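Local coordinates for protein dehydrogenase (Thermotoga maritima, PDB 3EZY) that catalyses the NAD(+)-dependent oxidation of myo-inositol to scyllo-inosose and thus probably serves in myo-inositol breakdown, at residues A[15-20]-A[286-291]; A[19-22]-A[26-29]; A[58-63]-A[78-83]; A[146-151]-A[215-220]; A[183-188]-A[241-246]. All blocks are in the same frame, centred on the assembly; numbering follows the deposited sequence. Where two conformers were deposited one is given.

Interaction 1: A[15-20]-A[286-291]; sequences TIHAEN and LEELKT
Leu289 and Leu286 bring the apolar part of this contact to His17 and Asn20, where two helix segments pass with axes 10.1 Å apart at a signed crossing angle of -65°. Leu289 CD2 rests 3.8 Å from the backbone O of His17 and also comes near the imidazole at ND1. Leu286 reaches Asn20 with its CD1 branch, 3.9 Å from Asn20 CB; a chi1 of 172° swings CG away from the leucine's own backbone N.

Polar groups approach without bonding. Glu288 OE1, at the end of an extended chain, meets the edge of the His17 ring in its plane, 3.9 Å from CE1, with carboxylate and ring 43° apart. His17 NE2 is hydrogen-bonded to Glu94. Asn20 ND2 lies 3.4 Å from Leu286 N, yet both are donors, and it is Asn20 OD1 that bonds, to Arg282 one turn earlier on helix 277-298. An alanine here removes the amide, and is likely to leave Arg282 NH1 without its Asn20 partner and to open a gap beside Leu286 CB.

His17 also touches residues that fit the glycine-rich GxGxxG pattern of Rossmann folds. Since no hydrogen bond joins these two segments directly, van der Waals contact holds them, while the buried polar ends of His17 and Asn20 are tied to Glu94 and Arg282.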
# COMPACT_ATOMS: atom_id res chain seq x y z
N THR A 15 -15.64 31.89 -6.93
CA THR A 15 -14.27 32.36 -7.17
C THR A 15 -13.40 31.34 -7.90
O THR A 15 -12.70 31.68 -8.86
CB THR A 15 -13.60 32.79 -5.85
OG1 THR A 15 -14.38 33.85 -5.26
CG2 THR A 15 -12.15 33.26 -6.10
N ILE A 16 -13.44 30.08 -7.47
CA ILE A 16 -12.79 29.00 -8.18
C ILE A 16 -13.18 28.95 -9.65
O ILE A 16 -12.31 28.86 -10.53
CB ILE A 16 -13.04 27.64 -7.47
CG1 ILE A 16 -12.28 27.64 -6.14
CG2 ILE A 16 -12.60 26.45 -8.38
CD1 ILE A 16 -12.67 26.48 -5.18
N HIS A 17 -14.48 28.97 -9.94
CA HIS A 17 -14.93 28.90 -11.36
C HIS A 17 -14.38 30.10 -12.18
O HIS A 17 -13.86 29.93 -13.30
CB HIS A 17 -16.47 28.87 -11.44
CG HIS A 17 -17.08 27.59 -10.98
ND1 HIS A 17 -16.70 26.36 -11.49
CD2 HIS A 17 -18.09 27.34 -10.11
CE1 HIS A 17 -17.44 25.41 -10.94
NE2 HIS A 17 -18.30 25.98 -10.10
N ALA A 18 -14.48 31.30 -11.60
CA ALA A 18 -14.06 32.53 -12.28
C ALA A 18 -12.56 32.48 -12.61
O ALA A 18 -12.15 32.88 -13.69
CB ALA A 18 -14.33 33.75 -11.39
N GLU A 19 -11.75 32.01 -11.65
CA GLU A 19 -10.30 31.84 -11.86
C GLU A 19 -9.99 30.75 -12.87
O GLU A 19 -9.10 30.93 -13.70
CB GLU A 19 -9.58 31.64 -10.51
CG GLU A 19 -9.48 33.00 -9.73
CD GLU A 19 -9.08 32.85 -8.27
OE1 GLU A 19 -8.78 31.71 -7.83
OE2 GLU A 19 -9.09 33.89 -7.55
N ASN A 20 -10.74 29.64 -12.85
CA ASN A 20 -10.55 28.53 -13.80
C ASN A 20 -10.81 28.93 -15.24
O ASN A 20 -10.29 28.32 -16.17
CB ASN A 20 -11.41 27.30 -13.44
CG ASN A 20 -10.80 26.45 -12.29
OD1 ASN A 20 -9.66 26.65 -11.92
ND2 ASN A 20 -11.56 25.52 -11.76
N LEU A 286 -12.52 22.32 -12.30
CA LEU A 286 -12.02 22.70 -13.60
C LEU A 286 -12.65 21.78 -14.65
O LEU A 286 -13.11 22.24 -15.70
CB LEU A 286 -10.50 22.52 -13.65
CG LEU A 286 -9.94 22.73 -15.05
CD1 LEU A 286 -10.10 24.22 -15.51
CD2 LEU A 286 -8.47 22.29 -15.13
N GLU A 287 -12.62 20.48 -14.38
CA GLU A 287 -13.12 19.51 -15.37
C GLU A 287 -14.64 19.58 -15.58
O GLU A 287 -15.17 19.36 -16.70
CB GLU A 287 -12.75 18.11 -14.92
CG GLU A 287 -13.16 17.02 -15.91
CD GLU A 287 -12.22 16.92 -17.12
OE1 GLU A 287 -11.21 17.71 -17.23
OE2 GLU A 287 -12.50 16.04 -17.97
N GLU A 288 -15.35 19.84 -14.48
CA GLU A 288 -16.81 20.05 -14.53
C GLU A 288 -17.17 21.23 -15.45
O GLU A 288 -18.09 21.17 -16.27
CB GLU A 288 -17.34 20.32 -13.13
CG GLU A 288 -18.83 20.57 -13.13
CD GLU A 288 -19.33 20.90 -11.78
OE1 GLU A 288 -18.72 21.74 -11.09
OE2 GLU A 288 -20.34 20.30 -11.39
N LEU A 289 -16.44 22.33 -15.30
CA LEU A 289 -16.70 23.56 -16.06
C LEU A 289 -16.35 23.41 -17.55
O LEU A 289 -17.11 23.87 -18.44
CB LEU A 289 -15.97 24.74 -15.44
CG LEU A 289 -16.08 26.10 -16.18
CD1 LEU A 289 -17.51 26.35 -16.46
CD2 LEU A 289 -15.54 27.26 -15.35
N LYS A 290 -15.21 22.78 -17.85
CA LYS A 290 -14.90 22.49 -19.25
C LYS A 290 -16.03 21.68 -19.90
O LYS A 290 -16.30 21.83 -21.10
CB LYS A 290 -13.58 21.71 -19.38
CG LYS A 290 -12.36 22.44 -18.86
CD LYS A 290 -11.10 21.62 -19.23
CE LYS A 290 -9.81 22.29 -18.71
NZ LYS A 290 -8.71 21.23 -18.49
N THR A 291 -16.66 20.80 -19.13
CA THR A 291 -17.71 19.93 -19.66
C THR A 291 -18.97 20.74 -19.97
O THR A 291 -19.57 20.56 -21.03
CB THR A 291 -18.07 18.74 -18.71
OG1 THR A 291 -16.88 18.00 -18.41
CG2 THR A 291 -19.10 17.80 -19.35

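Interaction 2: A[19-22]-A[26-29]; sequences ENLK and DAIL
Leu21 spreads its two methyls over two residues of strand 27-33, Ala27 and Leu29. CD2 touches Ala27 CB at 3.9 Å, and CD1 meets Leu29 CD1 at 4.1 Å. The stems of the leucines are close too, with Leu21 CB 4.2 Å from Leu29 CB, and the two side chains cross at about a right angle. Leu29 uses its other branch as well: CD2 lies 4.1 Å from Lys22 CE. The lysine starts out pointing away from the strand, and its chain bends at chi2, whose 33° lies well off a staggered value, which brings CE back to the Leu29 methyl, the two side chains meeting at a slant.

Ala27 and Leu29 face Leu21 because residues alternate along a strand; Ile28 between them points its side chain away. This is the return of a beta-alpha-beta crossover: strand 3-8 runs into helix 12-20, and a short turn hands the chain to strand 27-33, the parallel neighbour of strand 3-8 in the Rossmann sheet. Backbone hydrogen bonds from Ile28 to Leu3 and Ile5 fix that strand in place. Just before it, the carbonyl O of Asp26 accepts a hydrogen bond from Lys297.

Further out, Leu21 also packs on Ile5 of strand 3-8 and on Leu289 and Ile293 of helix 277-298, which touches Ala27 as well through Ile293. On the side of helix 37-47, Leu47 touches Lys22 and Leu29.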
# COMPACT_ATOMS: atom_id res chain seq x y z
N GLU A 19 -11.75 32.01 -11.65
CA GLU A 19 -10.30 31.84 -11.86
C GLU A 19 -9.99 30.75 -12.87
O GLU A 19 -9.10 30.93 -13.70
CB GLU A 19 -9.58 31.64 -10.51
CG GLU A 19 -9.48 33.00 -9.73
CD GLU A 19 -9.08 32.85 -8.27
OE1 GLU A 19 -8.78 31.71 -7.83
OE2 GLU A 19 -9.09 33.89 -7.55
N ASN A 20 -10.74 29.64 -12.85
CA ASN A 20 -10.55 28.53 -13.80
C ASN A 20 -10.81 28.93 -15.24
O ASN A 20 -10.29 28.32 -16.17
CB ASN A 20 -11.41 27.30 -13.44
CG ASN A 20 -10.80 26.45 -12.29
OD1 ASN A 20 -9.66 26.65 -11.92
ND2 ASN A 20 -11.56 25.52 -11.76
N LEU A 21 -11.65 29.93 -15.46
CA LEU A 21 -11.94 30.37 -16.81
C LEU A 21 -10.71 30.76 -17.64
O LEU A 21 -10.73 30.62 -18.85
CB LEU A 21 -13.06 31.40 -16.85
CG LEU A 21 -14.41 30.65 -16.73
CD1 LEU A 21 -15.55 31.54 -16.25
CD2 LEU A 21 -14.79 29.93 -18.03
N LYS A 22 -9.62 31.19 -17.01
CA LYS A 22 -8.34 31.40 -17.72
C LYS A 22 -7.69 30.09 -18.18
O LYS A 22 -6.84 30.08 -19.06
CB LYS A 22 -7.36 32.13 -16.83
CG LYS A 22 -7.96 33.39 -16.24
CD LYS A 22 -9.45 33.24 -15.97
CE LYS A 22 -9.91 34.36 -15.09
NZ LYS A 22 -9.25 35.64 -15.49
N ASP A 26 -11.47 29.00 -25.39
CA ASP A 26 -12.69 29.41 -26.02
C ASP A 26 -13.85 29.47 -25.02
O ASP A 26 -15.00 29.17 -25.34
CB ASP A 26 -12.96 28.58 -27.26
CG ASP A 26 -12.06 29.00 -28.41
OD1 ASP A 26 -10.82 28.77 -28.30
OD2 ASP A 26 -12.58 29.57 -29.40
N ALA A 27 -13.52 29.88 -23.79
CA ALA A 27 -14.50 30.43 -22.88
C ALA A 27 -13.83 31.62 -22.18
O ALA A 27 -12.68 31.51 -21.75
CB ALA A 27 -14.94 29.38 -21.88
N ILE A 28 -14.48 32.77 -22.09
CA ILE A 28 -13.89 33.81 -21.26
C ILE A 28 -14.80 34.31 -20.17
O ILE A 28 -16.01 34.34 -20.32
CB ILE A 28 -13.34 35.06 -22.01
CG1 ILE A 28 -14.47 35.88 -22.64
CG2 ILE A 28 -12.19 34.72 -22.98
CD1 ILE A 28 -14.18 37.35 -22.59
N LEU A 29 -14.16 34.75 -19.10
CA LEU A 29 -14.86 35.42 -18.02
C LEU A 29 -15.16 36.86 -18.46
O LEU A 29 -14.27 37.69 -18.48
CB LEU A 29 -13.98 35.47 -16.78
CG LEU A 29 -14.60 36.14 -15.55
CD1 LEU A 29 -15.88 35.41 -15.09
CD2 LEU A 29 -13.58 36.11 -14.47

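Interaction 3: A[58-63]-A[78-83]; sequences ELIEDP and SELVIA
Ile60 makes all the contacts from its side, and its conformation decides which atoms do the touching. Its chi1 of -70° places CG1 beside the backbone N and CG2 anti to it, and the two branches part: CG1 carries CD1 to Leu80 and the Ala83 methyl, and CG2 meets the Ala83 backbone. With chi2 at 158° the longer branch is nearly straight, and CD1 ends 3.9 Å from Leu80 CD2. The same methyl comes within 3.8 Å of the Leu80 carbonyl O and 4.2 Å of Ala83 CB. On the shorter branch, CG2 lies 3.7 Å from the O of Ala83. Leu80 carries its CG anti to its own carbonyl carbon (chi1 -64°), which brings CD2 round to the isoleucine; the two side chains cross at about a right angle.

A serine in place of Ile60 would probably open a gap between the helices, leaving Leu80 CD2 and Ala83 CB without their apolar neighbour.

The helix bearing Ile60 ends at Glu61, with Asp62 the first residue out of it, and Lys89 hydrogen-bonds the carbonyl O atoms of both Ile60 and Asp62. In this Rossmann domain helix 56-61 leads to strand 67-70, and helix 77-86 follows that strand. Leu59 packs on Ala31 and Ser33 of strand 27-33, while Val81, on helix 77-86, rests against Met107 and Thr111 of helix 101-114.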
# COMPACT_ATOMS: atom_id res chain seq x y z
N GLU A 58 -29.02 42.30 -14.12
CA GLU A 58 -28.26 43.02 -15.13
C GLU A 58 -27.20 42.13 -15.80
O GLU A 58 -26.94 42.25 -17.00
CB GLU A 58 -27.59 44.26 -14.52
CG GLU A 58 -28.57 45.26 -13.89
CD GLU A 58 -29.67 45.73 -14.84
OE1 GLU A 58 -29.56 45.49 -16.06
OE2 GLU A 58 -30.65 46.35 -14.37
N LEU A 59 -26.56 41.25 -15.03
CA LEU A 59 -25.62 40.31 -15.65
C LEU A 59 -26.36 39.37 -16.63
O LEU A 59 -25.94 39.14 -17.79
CB LEU A 59 -24.85 39.51 -14.55
CG LEU A 59 -23.80 38.50 -15.08
CD1 LEU A 59 -22.59 38.33 -14.13
CD2 LEU A 59 -24.44 37.13 -15.42
N ILE A 60 -27.42 38.76 -16.16
CA ILE A 60 -28.18 37.83 -16.99
C ILE A 60 -28.72 38.46 -18.28
O ILE A 60 -28.77 37.80 -19.32
CB ILE A 60 -29.33 37.23 -16.16
CG1 ILE A 60 -28.74 36.28 -15.09
CG2 ILE A 60 -30.38 36.58 -17.06
CD1 ILE A 60 -29.63 36.05 -13.91
N GLU A 61 -29.13 39.72 -18.21
CA GLU A 61 -29.73 40.42 -19.38
C GLU A 61 -28.67 41.02 -20.32
O GLU A 61 -28.96 41.38 -21.46
CB GLU A 61 -30.75 41.47 -18.90
CG GLU A 61 -32.01 40.85 -18.24
CD GLU A 61 -32.72 41.80 -17.27
OE1 GLU A 61 -32.64 43.03 -17.47
OE2 GLU A 61 -33.36 41.34 -16.31
N ASP A 62 -27.42 41.10 -19.85
CA ASP A 62 -26.33 41.56 -20.72
C ASP A 62 -26.24 40.73 -21.99
O ASP A 62 -26.04 39.52 -21.91
CB ASP A 62 -25.01 41.45 -19.95
CG ASP A 62 -23.85 42.14 -20.68
OD1 ASP A 62 -23.77 42.07 -21.92
OD2 ASP A 62 -23.01 42.76 -19.99
N PRO A 63 -26.38 41.37 -23.19
CA PRO A 63 -26.44 40.57 -24.40
C PRO A 63 -25.15 39.92 -24.76
O PRO A 63 -25.16 39.04 -25.58
CB PRO A 63 -26.83 41.59 -25.49
CG PRO A 63 -26.44 42.92 -24.90
CD PRO A 63 -26.76 42.77 -23.45
N SER A 78 -33.29 29.55 -7.49
CA SER A 78 -34.50 29.40 -8.27
C SER A 78 -34.78 30.66 -9.09
O SER A 78 -34.97 30.61 -10.29
CB SER A 78 -35.69 29.15 -7.35
OG SER A 78 -36.76 28.69 -8.13
N GLU A 79 -34.83 31.80 -8.41
CA GLU A 79 -35.08 33.05 -9.11
C GLU A 79 -34.09 33.32 -10.25
O GLU A 79 -34.49 33.68 -11.34
CB GLU A 79 -35.07 34.24 -8.15
CG GLU A 79 -35.15 35.57 -8.94
CD GLU A 79 -34.79 36.78 -8.08
OE1 GLU A 79 -34.48 37.86 -8.65
OE2 GLU A 79 -34.80 36.65 -6.83
N LEU A 80 -32.80 33.16 -9.98
CA LEU A 80 -31.79 33.42 -10.97
C LEU A 80 -31.85 32.45 -12.12
O LEU A 80 -31.68 32.86 -13.26
CB LEU A 80 -30.39 33.41 -10.35
CG LEU A 80 -30.23 34.56 -9.34
CD1 LEU A 80 -28.91 34.46 -8.58
CD2 LEU A 80 -30.38 35.91 -10.12
N VAL A 81 -32.04 31.16 -11.84
CA VAL A 81 -32.06 30.19 -12.95
C VAL A 81 -33.31 30.43 -13.84
O VAL A 81 -33.26 30.30 -15.06
CB VAL A 81 -32.04 28.74 -12.42
CG1 VAL A 81 -32.51 27.75 -13.54
CG2 VAL A 81 -30.64 28.38 -11.91
N ILE A 82 -34.45 30.74 -13.23
CA ILE A 82 -35.65 31.02 -14.06
C ILE A 82 -35.47 32.29 -14.91
O ILE A 82 -35.86 32.34 -16.08
CB ILE A 82 -36.94 31.07 -13.21
CG1 ILE A 82 -37.20 29.70 -12.60
CG2 ILE A 82 -38.15 31.58 -14.08
CD1 ILE A 82 -38.27 29.68 -11.56
N ALA A 83 -34.84 33.30 -14.32
CA ALA A 83 -34.42 34.50 -15.01
C ALA A 83 -33.46 34.21 -16.18
O ALA A 83 -33.58 34.80 -17.27
CB ALA A 83 -33.75 35.49 -14.00

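Interaction 4: A[146-151]-A[215-220]; sequences HVLRIT and VVLRFK
Thr151 OG1 is gripped from several quarters. Arg149, two residues back on the same strand, holds it side-on with two nitrogens: NE at 2.8 Å, with an N-H...O angle of 153°, and NH2 at 3.0 Å. The oxygen lies close to the guanidinium plane, and Asp228 of the neighbouring strand adds a hydrogen bond. These residues belong to the large mixed sheet of the Gfo/Idh/MocA C-terminal domain, in which strand 224-230 runs between strands 145-153 and 212-219. The two segments therefore do not pair; their CA atoms come no nearer than the 8.7 Å between Leu148 CA and Leu217 CA, and side chains reach across the strand that separates them.

Alternation along the strands gives the sheet two faces. Arg149 and Arg218 stand on the one turned to a second subunit, where Arg149 makes a salt bridge with Glu242 and Arg218 one with Asp195, both of that subunit. Between the copies, Val216 packs on its own counterpart. Near the start of strand 145-153, His146 and Val147 both face Phe244, a classic beta bulge.

Leu148, Leu217 and Phe219 lie on the other face, under helix 174-185, whose Ala181 touches both leucines and whose Met185 touches the phenylalanine. With chi1 at 174°, Leu148 CG stands anti to its backbone N. From there the CD2 branch approaches Leu217 CD1 at 4.4 Å and reaches the edge of the Phe219 ring, near its plane, 3.9 Å from CZ.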
# COMPACT_ATOMS: atom_id res chain seq x y z
N HIS A 146 -23.34 -5.68 -6.69
CA HIS A 146 -24.13 -6.20 -5.59
C HIS A 146 -24.18 -5.22 -4.41
O HIS A 146 -25.24 -4.96 -3.82
CB HIS A 146 -23.54 -7.55 -5.14
CG HIS A 146 -23.79 -8.67 -6.13
ND1 HIS A 146 -23.41 -9.97 -5.89
CD2 HIS A 146 -24.41 -8.67 -7.33
CE1 HIS A 146 -23.74 -10.73 -6.93
NE2 HIS A 146 -24.36 -9.97 -7.82
N VAL A 147 -23.04 -4.66 -4.05
CA VAL A 147 -23.01 -3.76 -2.88
C VAL A 147 -22.17 -2.53 -3.16
O VAL A 147 -21.03 -2.63 -3.65
CB VAL A 147 -22.38 -4.46 -1.68
CG1 VAL A 147 -22.23 -3.47 -0.47
CG2 VAL A 147 -23.21 -5.64 -1.30
N LEU A 148 -22.73 -1.37 -2.83
CA LEU A 148 -22.04 -0.07 -2.92
C LEU A 148 -21.67 0.40 -1.53
O LEU A 148 -22.51 0.37 -0.62
CB LEU A 148 -22.95 1.00 -3.54
CG LEU A 148 -22.49 2.48 -3.60
CD1 LEU A 148 -21.26 2.68 -4.49
CD2 LEU A 148 -23.66 3.44 -4.04
N ARG A 149 -20.46 0.92 -1.38
CA ARG A 149 -20.08 1.60 -0.15
C ARG A 149 -19.48 2.98 -0.44
O ARG A 149 -18.55 3.09 -1.25
CB ARG A 149 -19.04 0.79 0.57
CG ARG A 149 -18.53 1.46 1.81
CD ARG A 149 -17.12 2.05 1.69
NE ARG A 149 -16.69 2.61 2.98
CZ ARG A 149 -15.91 1.97 3.87
NH1 ARG A 149 -15.48 0.72 3.62
NH2 ARG A 149 -15.59 2.58 5.03
N ILE A 150 -19.99 4.00 0.24
CA ILE A 150 -19.44 5.34 0.15
C ILE A 150 -19.21 5.89 1.53
O ILE A 150 -20.08 5.86 2.41
CB ILE A 150 -20.38 6.30 -0.63
CG1 ILE A 150 -20.62 5.79 -2.06
CG2 ILE A 150 -19.87 7.78 -0.56
CD1 ILE A 150 -21.65 6.62 -2.85
N THR A 151 -18.01 6.40 1.75
CA THR A 151 -17.72 7.12 2.99
C THR A 151 -17.38 8.51 2.56
O THR A 151 -16.56 8.67 1.66
CB THR A 151 -16.50 6.49 3.67
OG1 THR A 151 -16.84 5.17 4.09
CG2 THR A 151 -16.01 7.34 4.87
N VAL A 215 -26.73 5.86 5.78
CA VAL A 215 -27.90 5.75 4.93
C VAL A 215 -27.81 4.47 4.09
O VAL A 215 -26.81 4.22 3.42
CB VAL A 215 -28.03 6.95 3.95
CG1 VAL A 215 -29.15 6.70 2.96
CG2 VAL A 215 -28.27 8.25 4.70
N VAL A 216 -28.83 3.63 4.16
CA VAL A 216 -28.87 2.41 3.38
C VAL A 216 -29.76 2.66 2.17
O VAL A 216 -30.83 3.24 2.30
CB VAL A 216 -29.52 1.25 4.17
CG1 VAL A 216 -29.62 -0.02 3.28
CG2 VAL A 216 -28.74 0.98 5.43
N LEU A 217 -29.31 2.18 1.01
CA LEU A 217 -30.01 2.35 -0.25
C LEU A 217 -30.36 0.96 -0.78
O LEU A 217 -29.52 0.07 -0.77
CB LEU A 217 -29.11 3.01 -1.29
CG LEU A 217 -28.33 4.26 -0.85
CD1 LEU A 217 -27.37 4.69 -1.99
CD2 LEU A 217 -29.31 5.39 -0.51
N ARG A 218 -31.59 0.78 -1.23
CA ARG A 218 -31.96 -0.37 -2.03
C ARG A 218 -32.24 0.09 -3.46
O ARG A 218 -33.16 0.92 -3.74
CB ARG A 218 -33.18 -1.08 -1.44
CG ARG A 218 -33.82 -2.03 -2.44
CD ARG A 218 -34.98 -2.81 -1.83
NE ARG A 218 -34.52 -3.81 -0.88
CZ ARG A 218 -34.14 -5.04 -1.21
NH1 ARG A 218 -34.18 -5.44 -2.48
NH2 ARG A 218 -33.73 -5.87 -0.27
N PHE A 219 -31.45 -0.44 -4.38
CA PHE A 219 -31.60 -0.11 -5.79
C PHE A 219 -32.61 -1.02 -6.49
O PHE A 219 -32.93 -2.12 -6.04
CB PHE A 219 -30.27 -0.25 -6.50
CG PHE A 219 -29.22 0.71 -6.02
CD1 PHE A 219 -29.06 1.94 -6.66
CD2 PHE A 219 -28.40 0.37 -4.93
CE1 PHE A 219 -28.06 2.83 -6.26
CE2 PHE A 219 -27.41 1.24 -4.50
CZ PHE A 219 -27.23 2.47 -5.14
N LYS A 220 -33.09 -0.54 -7.63
CA LYS A 220 -34.06 -1.26 -8.46
C LYS A 220 -33.69 -2.73 -8.68
O LYS A 220 -34.54 -3.59 -8.58
CB LYS A 220 -34.19 -0.53 -9.79
CG LYS A 220 -35.10 -1.16 -10.81
CD LYS A 220 -35.15 -0.24 -12.05
CE LYS A 220 -35.48 -1.01 -13.32
NZ LYS A 220 -36.87 -1.57 -13.20

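Interaction 5: A[183-188]-A[241-246]; sequences YIMGEE and IEVFGS
No flat group takes part where Ile184 and Met185 meet Val243; the two aromatic rings of these segments serve other partners. Tyr183 makes a cation-pi contact with Lys134, and Phe244 makes one with Arg153 of the second subunit.

The contact itself is aliphatic, with one sulfur. Val243 divides its methyls between consecutive residues of the helix end. CG2 meets Ile184 CG2 at 3.5 Å, tighter than usual for two carbons, and CG1 lies 4.0 Å from Met185 SD. The methionine's CB points past the strand, but a bend at chi2 (-63°) turns the chain so that SD comes in alongside the valine. Straight after Met185 the helix stops at Gly186, whose phi is positive (71°).

Helix 174-185 thus lies with its C-terminal end over the large sheet of the C-terminal domain. Strand 238-245 pairs there with strand 248-252 on one flank, as between Val243 and Ile250, and with strand 145-153 on the other, whose Pro145 and Leu148 touch both Met185 and Val243. Helix 128-138 closes the same layer: its Leu133 packs on Ile184 and its Val137 on Val243.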
# COMPACT_ATOMS: atom_id res chain seq x y z
N TYR A 183 -25.00 7.77 -10.18
CA TYR A 183 -24.02 7.86 -11.25
C TYR A 183 -23.16 6.60 -11.36
O TYR A 183 -22.92 6.10 -12.46
CB TYR A 183 -23.13 9.02 -10.93
CG TYR A 183 -21.96 9.27 -11.83
CD1 TYR A 183 -22.12 9.58 -13.19
CD2 TYR A 183 -20.68 9.31 -11.28
CE1 TYR A 183 -21.01 9.85 -13.98
CE2 TYR A 183 -19.59 9.58 -12.05
CZ TYR A 183 -19.76 9.84 -13.38
OH TYR A 183 -18.62 10.11 -14.09
N ILE A 184 -22.71 6.09 -10.21
CA ILE A 184 -21.85 4.90 -10.22
C ILE A 184 -22.66 3.63 -10.57
O ILE A 184 -22.19 2.80 -11.33
CB ILE A 184 -21.18 4.65 -8.85
CG1 ILE A 184 -20.27 5.83 -8.41
CG2 ILE A 184 -20.45 3.26 -8.81
CD1 ILE A 184 -19.13 6.13 -9.30
N MET A 185 -23.85 3.49 -10.00
CA MET A 185 -24.57 2.23 -10.13
C MET A 185 -25.42 2.11 -11.40
O MET A 185 -25.80 1.00 -11.77
CB MET A 185 -25.42 1.92 -8.89
CG MET A 185 -24.58 1.68 -7.59
SD MET A 185 -23.43 0.26 -7.53
CE MET A 185 -24.61 -0.83 -6.74
N GLY A 186 -25.70 3.24 -12.04
CA GLY A 186 -26.36 3.23 -13.32
C GLY A 186 -27.83 2.83 -13.21
O GLY A 186 -28.44 2.42 -14.19
N GLU A 187 -28.39 2.95 -12.01
CA GLU A 187 -29.81 2.65 -11.81
C GLU A 187 -30.34 3.45 -10.65
O GLU A 187 -29.57 4.08 -9.90
CB GLU A 187 -30.05 1.16 -11.53
CG GLU A 187 -29.23 0.65 -10.37
CD GLU A 187 -29.61 -0.76 -9.92
OE1 GLU A 187 -30.83 -1.07 -9.90
OE2 GLU A 187 -28.69 -1.51 -9.53
N GLU A 188 -31.66 3.40 -10.50
CA GLU A 188 -32.33 4.20 -9.49
C GLU A 188 -32.40 3.51 -8.15
O GLU A 188 -32.45 2.27 -8.07
CB GLU A 188 -33.75 4.58 -9.95
CG GLU A 188 -33.76 5.43 -11.25
CD GLU A 188 -33.11 6.81 -11.09
OE1 GLU A 188 -32.99 7.30 -9.94
OE2 GLU A 188 -32.76 7.41 -12.10
N ILE A 241 -14.95 5.34 -2.34
CA ILE A 241 -16.07 4.62 -2.95
C ILE A 241 -15.63 3.19 -3.21
O ILE A 241 -14.52 2.95 -3.70
CB ILE A 241 -16.48 5.25 -4.31
CG1 ILE A 241 -16.98 6.69 -4.09
CG2 ILE A 241 -17.55 4.33 -4.98
CD1 ILE A 241 -17.22 7.56 -5.41
N GLU A 242 -16.47 2.22 -2.86
CA GLU A 242 -16.23 0.86 -3.26
C GLU A 242 -17.48 0.26 -3.90
O GLU A 242 -18.62 0.50 -3.45
CB GLU A 242 -15.78 0.02 -2.03
CG GLU A 242 -15.74 -1.43 -2.31
CD GLU A 242 -15.65 -2.25 -1.03
OE1 GLU A 242 -15.15 -1.69 -0.02
OE2 GLU A 242 -16.11 -3.40 -1.06
N VAL A 243 -17.27 -0.52 -4.94
CA VAL A 243 -18.35 -1.34 -5.53
C VAL A 243 -17.96 -2.82 -5.54
O VAL A 243 -16.91 -3.22 -6.10
CB VAL A 243 -18.74 -0.90 -6.99
CG1 VAL A 243 -19.99 -1.73 -7.53
CG2 VAL A 243 -19.04 0.60 -7.04
N PHE A 244 -18.82 -3.65 -4.99
CA PHE A 244 -18.58 -5.07 -5.00
C PHE A 244 -19.63 -5.73 -5.89
O PHE A 244 -20.81 -5.41 -5.78
CB PHE A 244 -18.69 -5.61 -3.58
CG PHE A 244 -18.84 -7.10 -3.50
CD1 PHE A 244 -17.71 -7.92 -3.64
CD2 PHE A 244 -20.07 -7.68 -3.23
CE1 PHE A 244 -17.84 -9.32 -3.54
CE2 PHE A 244 -20.20 -9.09 -3.15
CZ PHE A 244 -19.08 -9.89 -3.31
N GLY A 245 -19.20 -6.62 -6.77
CA GLY A 245 -20.13 -7.28 -7.68
C GLY A 245 -19.78 -8.73 -7.96
O GLY A 245 -18.85 -9.29 -7.35
N SER A 246 -20.48 -9.34 -8.92
CA SER A 246 -20.33 -10.78 -9.18
C SER A 246 -18.92 -11.18 -9.67
O SER A 246 -18.53 -12.36 -9.59
CB SER A 246 -21.41 -11.27 -10.16
OG SER A 246 -21.20 -10.63 -11.40

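How the interactions relate
From the N terminus, helix 12-20 opens both interaction 1 and interaction 2, which share Glu19 and Asn20 and touch through Leu289 and Leu21. Interaction 2 closes at once on strand 27-33; interaction 1 waits for helix 277-298, so its loop takes in most of the Rossmann domain and all but the last short strand of the large sheet. Interaction 3 nests inside that loop, in series after interaction 2, and joins two further Rossmann helices. Interactions 4 and 5 nest there too, but cross: 183-188 falls between 146-151 and 215-220, before 241-246. They meet across adjacent strands through backbone pairs such as Arg149 O and Glu242 N, about 30 Å and 27 Å respectively, centre to centre, from interaction 1.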